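Local coordinates for membrane-fusion protein (Streptococcus pneumoniae, PDB 5XU0) that probably serves as the membrane fusion subunit of a MacAB-like efflux pump, forming a channel together with further copies of itself, at residues 71-76 with 114-119; 55-60 with 127-132; 60-65 with 121-126; 49-54 with 135-140. The protein carries 2 engineered substitutions. One frame throughout, in Å; residues are numbered along the deposited sequence.

Contact 1 of 4, residues 71-76 with 114-119; sequences ELNQAR and AQLGDA
L72 and L116 carry this contact, which is apolar at its centre and polar at its margin. CB of L72 lies 3.5 Å from CD2 of L116, and the CA atoms of the same two residues are 6.8 Å apart, nearer than any other pair of the two segments. L72 also sends CD1 to the residue before L116, meeting CB of Q115 at 3.6 Å and that residue's carbonyl oxygen as closely; the two side chains cross at about a right angle. A119 adds its CB at 4.4 Å from CD1 of L72. In L116, CG stands anti to the carbonyl carbon (chi1 -82°), and although its CB does not point straight across, the methyls reach the partner helix. Of the polar side chains, N73 rests OD1 against CD1 of L116 at 3.8 Å, a van der Waals contact, and R76 brings only its aliphatic CD near the same methyl. The charge of R76 is used elsewhere: NE forms a salt bridge with D113. No hydrogen bond links the segments, whereas D118 turns to another subunit, pairing with R67 and H68 of that copy. With helix axes 10.3 Å apart and running antiparallel at 164°, leucine facing leucine across this gap belongs to the two-helix hairpin of membrane fusion proteins.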
# COMPACT_ATOMS: atom_id res chain seq x y z
N GLU B 71 21.51 -45.51 -0.09
CA GLU B 71 22.14 -46.00 -1.31
C GLU B 71 23.62 -45.61 -1.36
O GLU B 71 24.46 -46.39 -1.82
CB GLU B 71 21.40 -45.47 -2.54
CG GLU B 71 19.96 -45.98 -2.66
CD GLU B 71 19.02 -44.96 -3.27
OE1 GLU B 71 19.49 -43.89 -3.71
OE2 GLU B 71 17.80 -45.23 -3.31
N LEU B 72 23.95 -44.41 -0.88
CA LEU B 72 25.35 -44.04 -0.80
C LEU B 72 26.09 -44.88 0.24
O LEU B 72 27.29 -45.13 0.09
CB LEU B 72 25.49 -42.55 -0.47
CG LEU B 72 24.93 -41.55 -1.49
CD1 LEU B 72 25.48 -40.17 -1.22
CD2 LEU B 72 25.23 -42.00 -2.91
N ASN B 73 25.39 -45.32 1.29
CA ASN B 73 26.03 -46.20 2.27
C ASN B 73 26.33 -47.57 1.67
O ASN B 73 27.47 -48.04 1.73
CB ASN B 73 25.14 -46.34 3.51
CG ASN B 73 25.38 -45.23 4.51
OD1 ASN B 73 26.35 -44.48 4.41
ND2 ASN B 73 24.50 -45.13 5.50
N GLN B 74 25.33 -48.22 1.07
CA GLN B 74 25.57 -49.48 0.37
C GLN B 74 26.60 -49.34 -0.73
O GLN B 74 27.28 -50.32 -1.06
CB GLN B 74 24.24 -50.05 -0.18
CG GLN B 74 23.49 -49.28 -1.30
CD GLN B 74 24.18 -49.22 -2.66
OE1 GLN B 74 24.98 -50.09 -3.01
NE2 GLN B 74 23.87 -48.18 -3.44
N ALA B 75 26.76 -48.14 -1.29
CA ALA B 75 27.73 -47.91 -2.35
C ALA B 75 29.10 -47.48 -1.86
O ALA B 75 30.04 -47.42 -2.66
CB ALA B 75 27.18 -46.87 -3.35
N ARG B 76 29.25 -47.17 -0.57
CA ARG B 76 30.59 -46.90 -0.04
C ARG B 76 31.30 -48.20 0.33
O ARG B 76 32.52 -48.31 0.14
CB ARG B 76 30.52 -45.98 1.19
CG ARG B 76 31.89 -45.60 1.74
CD ARG B 76 31.78 -44.74 2.99
NE ARG B 76 33.09 -44.48 3.59
CZ ARG B 76 33.70 -45.30 4.43
NH1 ARG B 76 33.13 -46.44 4.79
NH2 ARG B 76 34.89 -44.98 4.93
N ALA B 114 32.31 -37.44 0.31
CA ALA B 114 31.83 -36.11 -0.03
C ALA B 114 30.33 -36.11 -0.30
O ALA B 114 29.58 -35.30 0.28
CB ALA B 114 32.59 -35.58 -1.25
N GLN B 115 29.87 -37.02 -1.16
CA GLN B 115 28.43 -37.10 -1.44
C GLN B 115 27.62 -37.34 -0.18
O GLN B 115 26.48 -36.88 -0.07
CB GLN B 115 28.16 -38.20 -2.47
CG GLN B 115 28.81 -37.97 -3.83
CD GLN B 115 28.41 -39.02 -4.84
OE1 GLN B 115 29.20 -39.89 -5.21
NE2 GLN B 115 27.16 -38.95 -5.31
N LEU B 116 28.19 -38.07 0.79
CA LEU B 116 27.51 -38.29 2.06
C LEU B 116 27.36 -36.98 2.83
O LEU B 116 26.26 -36.64 3.28
CB LEU B 116 28.29 -39.31 2.90
CG LEU B 116 28.05 -40.78 2.57
CD1 LEU B 116 28.73 -41.67 3.60
CD2 LEU B 116 26.56 -41.06 2.53
N GLY B 117 28.46 -36.24 2.98
CA GLY B 117 28.37 -34.92 3.56
C GLY B 117 27.39 -34.00 2.86
O GLY B 117 26.85 -33.09 3.49
N ASP B 118 27.14 -34.23 1.57
CA ASP B 118 26.16 -33.44 0.84
C ASP B 118 24.76 -34.02 0.87
O ASP B 118 23.82 -33.36 0.41
CB ASP B 118 26.62 -33.25 -0.61
CG ASP B 118 27.69 -32.18 -0.75
OD1 ASP B 118 28.19 -31.71 0.30
OD2 ASP B 118 28.03 -31.81 -1.89
N ALA B 119 24.58 -35.24 1.39
CA ALA B 119 23.25 -35.80 1.58
C ALA B 119 22.73 -35.61 3.00
O ALA B 119 21.51 -35.57 3.19
CB ALA B 119 23.23 -37.29 1.22

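Contact 2 of 4, residues 55-60 with 127-132; sequences YDSASR and AAQLSK
A58 packing against L130 makes this a close helix-to-helix contact of small and apolar groups, in the strand-proximal half of the antiparallel hairpin formed by helices 49-77 and 109-138. The axes come within 8.4 Å at 160°, and the CA atoms of A58 and L130 are 4.8 Å apart. This approach is possible because A58 presents only a methyl: its CB sits 3.5 Å from CA of L130, against the backbone itself. L130 reaches back with CD1, which lies 3.9 Å from CB of A58 and equally near the backbone N of S59. The same methyl covers one face of the Y55 ring in a CH-pi contact, 4.3 Å from the centroid and 13° off the ring normal. CG of Y55 is anti to the backbone N (chi1 -175°), and the ring comes nearer to the partner helix although CB points away from it; it also touches A133, Q134 and L137 on helix 109-138. Beyond A58, the extended chain of Q129 lies with CG against the alanine methyl and NE2 3.7 Å from its CA. S59 keeps its hydroxyl for its own helix, with OG donating to the carbonyl oxygen of D56, which R60 N also uses. No hydrogen bond joins the segments, so the cohesion here comes from close van der Waals packing and the methyl over the tyrosine ring.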
# COMPACT_ATOMS: atom_id res chain seq x y z
N TYR B 55 3.23 -30.17 3.34
CA TYR B 55 3.60 -31.21 4.30
C TYR B 55 3.96 -32.51 3.59
O TYR B 55 4.97 -33.14 3.90
CB TYR B 55 2.47 -31.42 5.30
CG TYR B 55 2.79 -32.39 6.42
CD1 TYR B 55 3.16 -31.93 7.68
CD2 TYR B 55 2.71 -33.77 6.23
CE1 TYR B 55 3.45 -32.81 8.71
CE2 TYR B 55 2.99 -34.65 7.26
CZ TYR B 55 3.36 -34.17 8.49
OH TYR B 55 3.64 -35.05 9.51
N ASP B 56 3.12 -32.92 2.63
CA ASP B 56 3.36 -34.18 1.92
C ASP B 56 4.68 -34.13 1.16
O ASP B 56 5.54 -35.01 1.31
CB ASP B 56 2.20 -34.47 0.97
CG ASP B 56 0.93 -34.85 1.72
OD1 ASP B 56 1.03 -35.33 2.87
OD2 ASP B 56 -0.17 -34.68 1.15
N SER B 57 4.86 -33.11 0.32
CA SER B 57 6.10 -32.98 -0.45
C SER B 57 7.32 -32.92 0.47
O SER B 57 8.40 -33.40 0.10
CB SER B 57 6.04 -31.75 -1.34
OG SER B 57 7.33 -31.29 -1.69
N ALA B 58 7.17 -32.35 1.66
CA ALA B 58 8.29 -32.30 2.59
C ALA B 58 8.61 -33.68 3.15
O ALA B 58 9.78 -34.07 3.22
CB ALA B 58 7.97 -31.31 3.72
N SER B 59 7.58 -34.43 3.56
CA SER B 59 7.81 -35.79 4.02
C SER B 59 8.46 -36.64 2.94
O SER B 59 9.36 -37.44 3.22
CB SER B 59 6.50 -36.42 4.50
OG SER B 59 5.43 -36.07 3.64
N ARG B 60 8.03 -36.47 1.68
CA ARG B 60 8.69 -37.15 0.58
C ARG B 60 10.12 -36.67 0.39
O ARG B 60 10.97 -37.43 -0.08
CB ARG B 60 7.89 -36.96 -0.71
CG ARG B 60 6.47 -37.50 -0.64
CD ARG B 60 5.91 -37.75 -2.02
NE ARG B 60 5.75 -36.52 -2.78
CZ ARG B 60 4.69 -35.72 -2.70
NH1 ARG B 60 3.69 -36.04 -1.90
NH2 ARG B 60 4.63 -34.61 -3.43
N ALA B 127 14.30 -31.77 6.62
CA ALA B 127 13.68 -31.70 7.94
C ALA B 127 13.16 -30.30 8.23
O ALA B 127 12.01 -30.11 8.65
CB ALA B 127 14.67 -32.14 9.01
N ALA B 128 14.00 -29.28 8.00
CA ALA B 128 13.58 -27.90 8.23
C ALA B 128 12.35 -27.56 7.39
O ALA B 128 11.39 -26.97 7.89
CB ALA B 128 14.73 -26.95 7.92
N GLN B 129 12.37 -27.93 6.11
CA GLN B 129 11.21 -27.72 5.25
C GLN B 129 9.98 -28.41 5.82
O GLN B 129 8.88 -27.83 5.82
CB GLN B 129 11.52 -28.23 3.83
CG GLN B 129 10.30 -28.39 2.93
CD GLN B 129 10.66 -28.94 1.56
OE1 GLN B 129 11.83 -29.03 1.20
NE2 GLN B 129 9.64 -29.32 0.79
N LEU B 130 10.15 -29.62 6.34
CA LEU B 130 9.03 -30.36 6.91
C LEU B 130 8.41 -29.60 8.07
O LEU B 130 7.20 -29.37 8.10
CB LEU B 130 9.48 -31.75 7.36
CG LEU B 130 8.40 -32.54 8.11
CD1 LEU B 130 7.34 -33.05 7.15
CD2 LEU B 130 9.02 -33.69 8.90
N SER B 131 9.23 -29.19 9.05
CA SER B 131 8.69 -28.49 10.20
C SER B 131 8.09 -27.14 9.80
O SER B 131 7.10 -26.71 10.41
CB SER B 131 9.77 -28.30 11.27
OG SER B 131 10.98 -27.84 10.70
N LYS B 132 8.66 -26.47 8.80
CA LYS B 132 8.01 -25.29 8.24
C LYS B 132 6.60 -25.61 7.77
O LYS B 132 5.66 -24.83 8.01
CB LYS B 132 8.84 -24.72 7.09
CG LYS B 132 8.47 -23.30 6.69
CD LYS B 132 8.54 -23.11 5.18
CE LYS B 132 8.62 -21.63 4.81
NZ LYS B 132 8.43 -21.41 3.35

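Contact 3 of 4, residues 60-65 with 121-126; sequences RAVARA and DARADA
A126 sets its methyl against A61, and A65 does the same against R123. CB of A126 lies 3.8 Å from CB of A61 and as close to that residue's carbonyl carbon, while V62 flanks the same methyl with CG2 at 4.0 Å. One turn further on, CB of A65 meets both CA and CB of R123, the latter at 3.8 Å. The other branch of V62, CG1, is anti to the backbone N (chi1 -162°) and meets NH2 of R123 at 3.6 Å, a contact of a methyl with a guanidinium and not a polar bond. The arginine chain is bent at chi2 and chi3, and V62 CG1 meets its guanidinium obliquely; CG starts from the crowded position between the backbone N and the carbonyl carbon (chi1 85°). Its NE has a long, weak ion pair with D66, just beyond 60-65. The small A61, A65 and A126 let the axes approach to 8.6 Å at 164°, with the CA atoms of V62 and A126 5.3 Å apart and those of A65 and R123 5.2 Å. Apart from R123, the charged side chains of the two segments take no part in the contact. They look to other chains: D125 forms a salt bridge with R60 of the second subunit, and R60 and R64 do so with D125 and D121 of the third subunit. The contact therefore sits between helices 49-77 and 109-138 within the hairpin, flanked by the hairpins of two neighbouring subunits and remote from the barrel strands.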
# COMPACT_ATOMS: atom_id res chain seq x y z
N ARG B 60 8.03 -36.47 1.68
CA ARG B 60 8.69 -37.15 0.58
C ARG B 60 10.12 -36.67 0.39
O ARG B 60 10.97 -37.43 -0.08
CB ARG B 60 7.89 -36.96 -0.71
CG ARG B 60 6.47 -37.50 -0.64
CD ARG B 60 5.91 -37.75 -2.02
NE ARG B 60 5.75 -36.52 -2.78
CZ ARG B 60 4.69 -35.72 -2.70
NH1 ARG B 60 3.69 -36.04 -1.90
NH2 ARG B 60 4.63 -34.61 -3.43
N ALA B 61 10.40 -35.42 0.75
CA ALA B 61 11.78 -34.95 0.73
C ALA B 61 12.63 -35.70 1.75
O ALA B 61 13.77 -36.08 1.46
CB ALA B 61 11.84 -33.44 0.99
N VAL B 62 12.09 -35.93 2.95
CA VAL B 62 12.83 -36.70 3.95
C VAL B 62 12.96 -38.15 3.50
O VAL B 62 13.98 -38.81 3.75
CB VAL B 62 12.17 -36.59 5.33
CG1 VAL B 62 13.14 -37.02 6.42
CG2 VAL B 62 11.67 -35.17 5.56
N ALA B 63 11.93 -38.68 2.85
CA ALA B 63 11.96 -40.04 2.34
C ALA B 63 13.08 -40.22 1.32
O ALA B 63 13.97 -41.06 1.49
CB ALA B 63 10.61 -40.37 1.71
N ARG B 64 13.05 -39.42 0.26
CA ARG B 64 14.07 -39.48 -0.78
C ARG B 64 15.46 -39.20 -0.21
O ARG B 64 16.44 -39.82 -0.65
CB ARG B 64 13.71 -38.50 -1.89
CG ARG B 64 14.82 -38.12 -2.84
CD ARG B 64 14.27 -37.25 -3.97
NE ARG B 64 13.09 -36.48 -3.56
CZ ARG B 64 13.14 -35.34 -2.89
NH1 ARG B 64 14.31 -34.83 -2.53
NH2 ARG B 64 12.02 -34.71 -2.56
N ALA B 65 15.57 -38.29 0.76
CA ALA B 65 16.86 -38.03 1.38
C ALA B 65 17.39 -39.26 2.10
O ALA B 65 18.57 -39.62 1.95
CB ALA B 65 16.75 -36.85 2.34
N ASP B 121 23.34 -32.81 4.57
CA ASP B 121 22.84 -31.45 4.40
C ASP B 121 21.46 -31.47 3.75
O ASP B 121 20.54 -30.77 4.20
CB ASP B 121 23.82 -30.63 3.57
CG ASP B 121 25.00 -30.14 4.37
OD1 ASP B 121 25.10 -30.50 5.57
OD2 ASP B 121 25.83 -29.38 3.82
N ALA B 122 21.30 -32.27 2.70
CA ALA B 122 20.00 -32.37 2.03
C ALA B 122 18.92 -32.86 2.98
O ALA B 122 17.78 -32.37 2.95
CB ALA B 122 20.11 -33.28 0.81
N ARG B 123 19.25 -33.83 3.83
CA ARG B 123 18.25 -34.33 4.78
C ARG B 123 17.94 -33.29 5.86
O ARG B 123 16.80 -33.23 6.34
CB ARG B 123 18.71 -35.64 5.41
CG ARG B 123 19.63 -35.50 6.62
CD ARG B 123 19.44 -36.63 7.62
NE ARG B 123 18.04 -36.99 7.78
CZ ARG B 123 17.18 -36.33 8.55
NH1 ARG B 123 17.58 -35.26 9.22
NH2 ARG B 123 15.92 -36.74 8.64
N ALA B 124 18.92 -32.46 6.23
CA ALA B 124 18.64 -31.40 7.19
C ALA B 124 17.73 -30.34 6.59
O ALA B 124 16.79 -29.87 7.24
CB ALA B 124 19.95 -30.78 7.68
N ASP B 125 17.99 -29.96 5.33
CA ASP B 125 17.09 -29.06 4.63
C ASP B 125 15.69 -29.65 4.53
O ASP B 125 14.69 -28.94 4.68
CB ASP B 125 17.63 -28.74 3.24
CG ASP B 125 18.92 -27.93 3.29
OD1 ASP B 125 19.16 -27.24 4.30
OD2 ASP B 125 19.69 -27.99 2.31
N ALA B 126 15.60 -30.96 4.28
CA ALA B 126 14.29 -31.60 4.18
C ALA B 126 13.56 -31.58 5.52
O ALA B 126 12.34 -31.38 5.57
CB ALA B 126 14.45 -33.04 3.68

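Contact 4 of 4, residues 49-54 with 135-140; sequences SEAQAA and SQLDAM. Engineered in segment 135-140: M140 (natural residue Thr).
A51 faces L137 where helix 49-77 begins and helix 109-138 ends, and its methyl is the centre of the contact. Just before it, E50 has a long, weak ion pair with K132 of the third subunit. A51 then points CB across the gap, 3.5 Å from CD1 of L137, with the CA atoms of the two residues 5.4 Å apart. CG of L137 is anti to the backbone N (chi1 -156°), and the end of the side chain comes nearer to the partner helix than its CB direction alone would suggest. The same methyl of A51 is approached at 4.3 Å by the carbonyl oxygen of Q136, and at 4.4 Å by OE1 of the same glutamine. CG of M140 completes the surround at 4.3 Å; this residue is an engineered selenomethionine in place of the natural threonine. Next along the chain, Q52 lets CD1 of L137 lie 4.1 Å from its backbone N while its own CB turns away. No hydrogen bond crosses between the segments. Helical geometry lapses at A139, whose carbonyl oxygen accepts a hydrogen bond from K23, and M140 pairs by backbone hydrogen bonds with Y46 of strand 42-46. The contact thus lies at the base of the hairpin, where the two helices meet strands 42-46 and 141-143 of the small antiparallel sheet.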
# COMPACT_ATOMS: atom_id res chain seq x y z
N SER B 49 -5.33 -26.56 2.11
CA SER B 49 -4.92 -27.38 0.98
C SER B 49 -3.43 -27.26 0.67
O SER B 49 -2.68 -28.24 0.79
CB SER B 49 -5.73 -27.00 -0.27
OG SER B 49 -7.08 -27.40 -0.13
N GLU B 50 -2.99 -26.06 0.27
CA GLU B 50 -1.59 -25.86 -0.08
C GLU B 50 -0.66 -26.25 1.06
O GLU B 50 0.40 -26.84 0.83
CB GLU B 50 -1.35 -24.40 -0.47
CG GLU B 50 -2.11 -23.94 -1.70
CD GLU B 50 -1.80 -22.50 -2.06
OE1 GLU B 50 -2.45 -21.95 -2.98
OE2 GLU B 50 -0.90 -21.91 -1.42
N ALA B 51 -1.04 -25.94 2.29
CA ALA B 51 -0.22 -26.33 3.43
C ALA B 51 -0.12 -27.84 3.54
O ALA B 51 0.95 -28.38 3.85
CB ALA B 51 -0.80 -25.73 4.72
N GLN B 52 -1.23 -28.55 3.27
CA GLN B 52 -1.20 -30.01 3.22
C GLN B 52 -0.20 -30.50 2.19
O GLN B 52 0.70 -31.29 2.50
CB GLN B 52 -2.59 -30.55 2.90
CG GLN B 52 -3.53 -30.71 4.08
CD GLN B 52 -4.82 -31.39 3.69
OE1 GLN B 52 -4.81 -32.44 3.05
NE2 GLN B 52 -5.95 -30.78 4.05
N ALA B 53 -0.36 -30.06 0.94
CA ALA B 53 0.55 -30.47 -0.12
C ALA B 53 2.00 -30.20 0.25
O ALA B 53 2.89 -31.00 -0.05
CB ALA B 53 0.18 -29.77 -1.43
N ALA B 54 2.25 -29.07 0.92
CA ALA B 54 3.60 -28.75 1.38
C ALA B 54 4.09 -29.79 2.38
O ALA B 54 5.23 -30.25 2.30
CB ALA B 54 3.63 -27.36 1.99
N SER B 135 4.32 -26.13 11.09
CA SER B 135 3.88 -24.90 11.74
C SER B 135 3.01 -24.05 10.82
O SER B 135 2.10 -23.36 11.30
CB SER B 135 5.09 -24.10 12.23
OG SER B 135 5.97 -23.82 11.16
N GLN B 136 3.26 -24.08 9.51
CA GLN B 136 2.31 -23.41 8.62
C GLN B 136 0.98 -24.15 8.59
O GLN B 136 -0.06 -23.53 8.33
CB GLN B 136 2.88 -23.29 7.21
CG GLN B 136 2.29 -22.11 6.44
CD GLN B 136 2.13 -22.38 4.95
OE1 GLN B 136 2.80 -23.24 4.38
NE2 GLN B 136 1.22 -21.64 4.32
N LEU B 137 0.99 -25.45 8.87
CA LEU B 137 -0.24 -26.21 8.87
C LEU B 137 -1.12 -25.85 10.06
O LEU B 137 -2.31 -25.58 9.90
CB LEU B 137 0.07 -27.71 8.85
CG LEU B 137 -1.01 -28.62 8.30
CD1 LEU B 137 -1.85 -27.93 7.24
CD2 LEU B 137 -0.31 -29.79 7.69
N ASP B 138 -0.54 -25.85 11.27
CA ASP B 138 -1.38 -25.46 12.39
C ASP B 138 -1.65 -23.96 12.42
O ASP B 138 -2.55 -23.52 13.16
CB ASP B 138 -0.77 -25.92 13.72
CG ASP B 138 0.66 -25.47 13.92
OD1 ASP B 138 0.97 -24.30 13.63
OD2 ASP B 138 1.47 -26.29 14.40
N ALA B 139 -0.93 -23.16 11.64
CA ALA B 139 -1.22 -21.73 11.52
C ALA B 139 -2.44 -21.45 10.65
O ALA B 139 -2.70 -20.28 10.35
CB ALA B 139 -0.00 -20.99 10.96
N MSE B 140 -3.18 -22.47 10.24
CA MSE B 140 -4.37 -22.28 9.41
C MSE B 140 -5.62 -22.35 10.27
O MSE B 140 -6.74 -22.31 9.76
CB MSE B 140 -4.42 -23.32 8.30
CG MSE B 140 -3.16 -23.35 7.44
SE MSE B 140 -2.91 -21.68 6.48
CE MSE B 140 -4.21 -22.00 5.10

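How the contacts relate
From the N terminus the chain passes through strands to helix 49-77, climbs it, and returns down helix 109-138 after a partly unmodelled connection. Each contact closes a loop between these two helices, and the loops nest without crossing: contact 4 is outermost at the strand end, then contact 2, contact 3 and, innermost, contact 1 toward the tip. Contacts 2 and 3 share R60, with centres about 8 Å apart, and contact 4 touches contact 2 where Y55 packs on L137. Contacts 1 and 4 have centres about 32 Å apart. Together they hold the hairpin along its length and join it to the strand region at its base.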